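Local structure of putative isochorismatase (Bordetella bronchiseptica, 3UAO) at residues Val94-Asp97 with Asp98-Gly102; Ala152-Gln156 with Arg157-Thr161. The protein catalyses the hydrolysis of maleamate to maleate and ammonia, a step in the bacterial degradation of nicotinate (vitamin B3). All coordinates share one frame; numbering follows the deposited sequence.

Contact 1: Val94-Asp97 with Asp98-Gly102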
# COMPACT_ATOMS: atom_id res chain seq x y z
N VAL A 94 -12.74 10.50 8.35
CA VAL A 94 -12.57 11.96 8.26
C VAL A 94 -12.27 12.41 6.83
O VAL A 94 -11.27 12.00 6.23
CB VAL A 94 -11.43 12.45 9.14
CG1 VAL A 94 -11.13 13.96 8.84
CG2 VAL A 94 -11.73 12.23 10.62
N TYR A 95 -13.12 13.27 6.29
CA TYR A 95 -12.81 13.99 5.04
C TYR A 95 -12.41 15.43 5.35
O TYR A 95 -12.69 15.93 6.44
CB TYR A 95 -14.03 14.01 4.13
CG TYR A 95 -14.38 12.67 3.51
CD1 TYR A 95 -13.99 12.36 2.20
CD2 TYR A 95 -15.12 11.74 4.19
CE1 TYR A 95 -14.31 11.15 1.62
CE2 TYR A 95 -15.44 10.50 3.61
CZ TYR A 95 -15.03 10.22 2.33
OH TYR A 95 -15.34 9.03 1.74
N ALA A 96 -11.80 16.08 4.35
CA ALA A 96 -11.47 17.50 4.40
C ALA A 96 -12.74 18.37 4.38
O ALA A 96 -13.68 18.07 3.66
CB ALA A 96 -10.52 17.90 3.23
N ASP A 97 -12.69 19.44 5.17
CA ASP A 97 -13.77 20.44 5.32
C ASP A 97 -14.36 20.91 3.98
O ASP A 97 -15.58 21.03 3.86
CB ASP A 97 -13.29 21.66 6.13
CG ASP A 97 -13.18 21.37 7.64
OD1 ASP A 97 -13.48 20.23 8.09
OD2 ASP A 97 -12.79 22.31 8.39
N ASP A 98 -13.50 21.12 2.99
CA ASP A 98 -13.95 21.53 1.66
C ASP A 98 -14.25 20.37 0.67
O ASP A 98 -14.31 20.59 -0.55
CB ASP A 98 -12.95 22.55 1.04
CG ASP A 98 -11.56 21.95 0.74
OD1 ASP A 98 -11.33 20.77 1.09
OD2 ASP A 98 -10.71 22.68 0.17
N ASP A 99 -14.40 19.14 1.18
CA ASP A 99 -14.59 17.97 0.31
C ASP A 99 -13.42 17.70 -0.66
O ASP A 99 -13.62 17.08 -1.70
CB ASP A 99 -15.88 18.11 -0.52
CG ASP A 99 -17.08 18.61 0.30
OD1 ASP A 99 -17.05 18.46 1.54
OD2 ASP A 99 -18.06 19.12 -0.31
N ALA A 100 -12.21 18.21 -0.35
CA ALA A 100 -11.03 18.07 -1.24
C ALA A 100 -10.73 16.62 -1.57
O ALA A 100 -10.40 16.26 -2.69
CB ALA A 100 -9.81 18.68 -0.60
N ASP A 101 -10.84 15.78 -0.55
CA ASP A 101 -10.60 14.36 -0.70
C ASP A 101 -11.88 13.54 -0.91
O ASP A 101 -11.88 12.36 -0.61
CB ASP A 101 -9.83 13.84 0.52
CG ASP A 101 -10.50 14.16 1.82
OD1 ASP A 101 -11.50 14.91 1.86
OD2 ASP A 101 -9.99 13.68 2.83
N GLY A 102 -12.95 14.18 -1.39
CA GLY A 102 -14.22 13.51 -1.75
C GLY A 102 -13.90 12.42 -2.77
O GLY A 102 -13.11 12.66 -3.69
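Tyr95 and Asp101 meet where the chain, having left strand 87-93, curls back through two consecutive type I turns. The carbonyl of Asp101 lies at the edge of the Tyr95 ring, near its plane, with Asp101 O 3.5 Å from Tyr95 CD1. The Asp101 carboxylate stands steeply to the ring, the planes 77° apart, and its OD1 comes within 3.5 Å of Tyr95 CB. One residue on, Ala96 N donates to the syn side of Asp101 OD1 at 2.8 Å in a nearly straight bond. A chi1 of 55°, placing CG between its own N and carbonyl carbon, turns the buried Asp101 carboxylate back to this N-H. Ala96 CB packs on Ala100 CB at 4.0 Å, and Ala96 O accepts from Asp99 N at 2.8 Å, closing the turn Ala96-Asp99. Asp97 occupies the exposed corner of this turn; next along the chain, Asp98 OD1 takes a weak bond from Ala100 N. The second turn, Asp99-Gly102, is closed by Gly102 N to Asp99 O. Lys116 salt-bridges Asp99, while Asp98 OD2 reaches Gly133 N of the second subunit. This loop of two type I turns joins strand 87-93 to helix 105-108, whose Phe105 and Ser106 touch Tyr95.

Contact 2: Ala152-Gln156 with Arg157-Thr161. With ACT (acetate ion), chain J.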
# COMPACT_ATOMS: atom_id res chain seq x y z
N ALA A 152 1.85 -0.35 9.58
CA ALA A 152 3.22 -0.09 10.03
C ALA A 152 3.25 0.24 11.54
O ALA A 152 4.21 -0.13 12.25
CB ALA A 152 3.85 1.03 9.20
N TRP A 153 2.18 0.87 12.05
CA TRP A 153 2.05 1.15 13.48
C TRP A 153 2.03 -0.14 14.25
O TRP A 153 2.69 -0.27 15.29
CB TRP A 153 0.77 1.92 13.74
CG TRP A 153 0.65 2.49 15.10
CD1 TRP A 153 1.14 3.66 15.53
CD2 TRP A 153 -0.04 1.92 16.19
NE1 TRP A 153 0.82 3.87 16.85
CE2 TRP A 153 0.08 2.80 17.28
CE3 TRP A 153 -0.76 0.73 16.36
CZ2 TRP A 153 -0.47 2.53 18.52
CZ3 TRP A 153 -1.31 0.47 17.60
CH2 TRP A 153 -1.17 1.37 18.65
N LEU A 154 1.30 -1.12 13.73
CA LEU A 154 1.18 -2.44 14.36
C LEU A 154 2.49 -3.25 14.21
O LEU A 154 2.97 -3.83 15.19
CB LEU A 154 -0.01 -3.21 13.78
CG LEU A 154 -1.39 -2.61 14.06
CD1 LEU A 154 -2.48 -3.28 13.16
CD2 LEU A 154 -1.79 -2.69 15.53
N ALA A 155 3.04 -3.29 13.01
CA ALA A 155 4.32 -3.94 12.76
C ALA A 155 5.42 -3.49 13.73
O ALA A 155 6.14 -4.30 14.32
CB ALA A 155 4.76 -3.63 11.32
N GLN A 156 5.56 -2.17 13.88
CA GLN A 156 6.57 -1.60 14.73
C GLN A 156 6.44 -2.13 16.14
O GLN A 156 7.43 -2.39 16.79
CB GLN A 156 6.47 -0.08 14.77
CG GLN A 156 7.51 0.55 15.68
CD GLN A 156 7.47 2.07 15.67
OE1 GLN A 156 7.28 2.65 14.64
NE2 GLN A 156 7.65 2.69 16.84
N ARG A 157 5.20 -2.29 16.58
CA ARG A 157 4.90 -2.78 17.92
C ARG A 157 4.93 -4.32 17.99
O ARG A 157 4.69 -4.89 19.03
CB ARG A 157 3.56 -2.19 18.34
CG ARG A 157 3.72 -0.89 19.06
CD ARG A 157 2.54 0.03 19.01
NE ARG A 157 2.81 0.95 17.92
CZ ARG A 157 3.17 2.23 18.00
NH1 ARG A 157 3.25 2.88 19.15
NH2 ARG A 157 3.43 2.87 16.88
N GLY A 158 5.22 -4.99 16.88
CA GLY A 158 5.35 -6.44 16.87
C GLY A 158 4.08 -7.24 17.10
O GLY A 158 4.16 -8.40 17.56
N VAL A 159 2.92 -6.67 16.73
CA VAL A 159 1.62 -7.29 17.03
C VAL A 159 1.31 -8.48 16.14
O VAL A 159 1.36 -8.38 14.91
CB VAL A 159 0.48 -6.25 16.95
CG1 VAL A 159 -0.90 -6.93 16.91
CG2 VAL A 159 0.59 -5.27 18.14
N GLN A 160 0.97 -9.61 16.77
CA GLN A 160 0.72 -10.86 16.03
C GLN A 160 -0.76 -11.07 15.79
O GLN A 160 -1.15 -11.50 14.72
CB GLN A 160 1.28 -12.07 16.80
CG GLN A 160 2.81 -12.15 16.80
CD GLN A 160 3.33 -12.54 15.46
OE1 GLN A 160 3.57 -11.70 14.61
NE2 GLN A 160 3.48 -13.84 15.24
N THR A 161 -1.56 -10.80 16.81
CA THR A 161 -3.00 -10.95 16.80
C THR A 161 -3.72 -9.62 17.17
O THR A 161 -3.41 -8.97 18.17
CB THR A 161 -3.43 -12.02 17.82
OG1 THR A 161 -2.83 -13.29 17.50
CG2 THR A 161 -4.95 -12.15 17.89
C ACT J . 7.35 1.00 20.44
O ACT J . 6.56 1.95 20.09
OXT ACT J . 8.08 0.50 19.49
CH3 ACT J . 7.38 0.48 21.88
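Arg157 folds back over Trp153, four residues earlier, and lays its guanidinium flat on the indole at the end of helix 150-156. The planes differ by 18°, and Arg157 CZ sits 3.3 Å from the centroid of the five-membered ring of Trp153, a cation-pi contact. Arg157 CD covers the six-membered ring of Trp153 in a CH-pi contact. The bend at chi3 (-96°) turns the guanidinium onto the indole, and Arg157 NE then donates almost straight to Trp153 O at 2.9 Å, with the oxygen in the guanidinium plane. Stack and bond together fix the rotation of the group. The helix itself ends in a Schellman motif: Gly158, at positive phi, gives its N-H to Ala155 O at 2.8 Å, and Val159 N reaches Leu154 O at 3.2 Å. The apolar side is less tight, with Leu154 CD2 and Val159 CG2 4.4 Å apart. Loosest is the other guanidinium face, toward Gln156 and an acetate probably from the crystallisation liquor; Gln156 NE2 makes a weak bond to acetate OXT, at 3.5 Å, and also donates to Gly102 O of the second subunit. Ala100 O of that subunit accepts from Trp153 NE1. Within the chain, Trp153 stacks on Tyr135 of strand 135-139 and, like Arg157 and Val159, touches Ala87 of strand 87-93, while the cap leads into strand 161-167.

Overall arrangement
From the N terminus the chain passes through strands 45-50 and 87-93 before contact 1 closes a short loop ahead of helix 105-108. Strand 135-139 follows, then helix 150-156, at whose C-terminal end contact 2 turns the chain into strand 161-167. The two contacts are in series, neither nesting nor crossing, and lie about 29 Å apart between centres. Strand 87-93 relates them: contact 1 follows its C-terminal end, while contact 2 packs on Ala87 at its start. Within one chain they do not touch, yet across subunits the loop of contact 1 meets the helix end of contact 2, so the two regions meet at the interface between two subunits of the four-chain assembly.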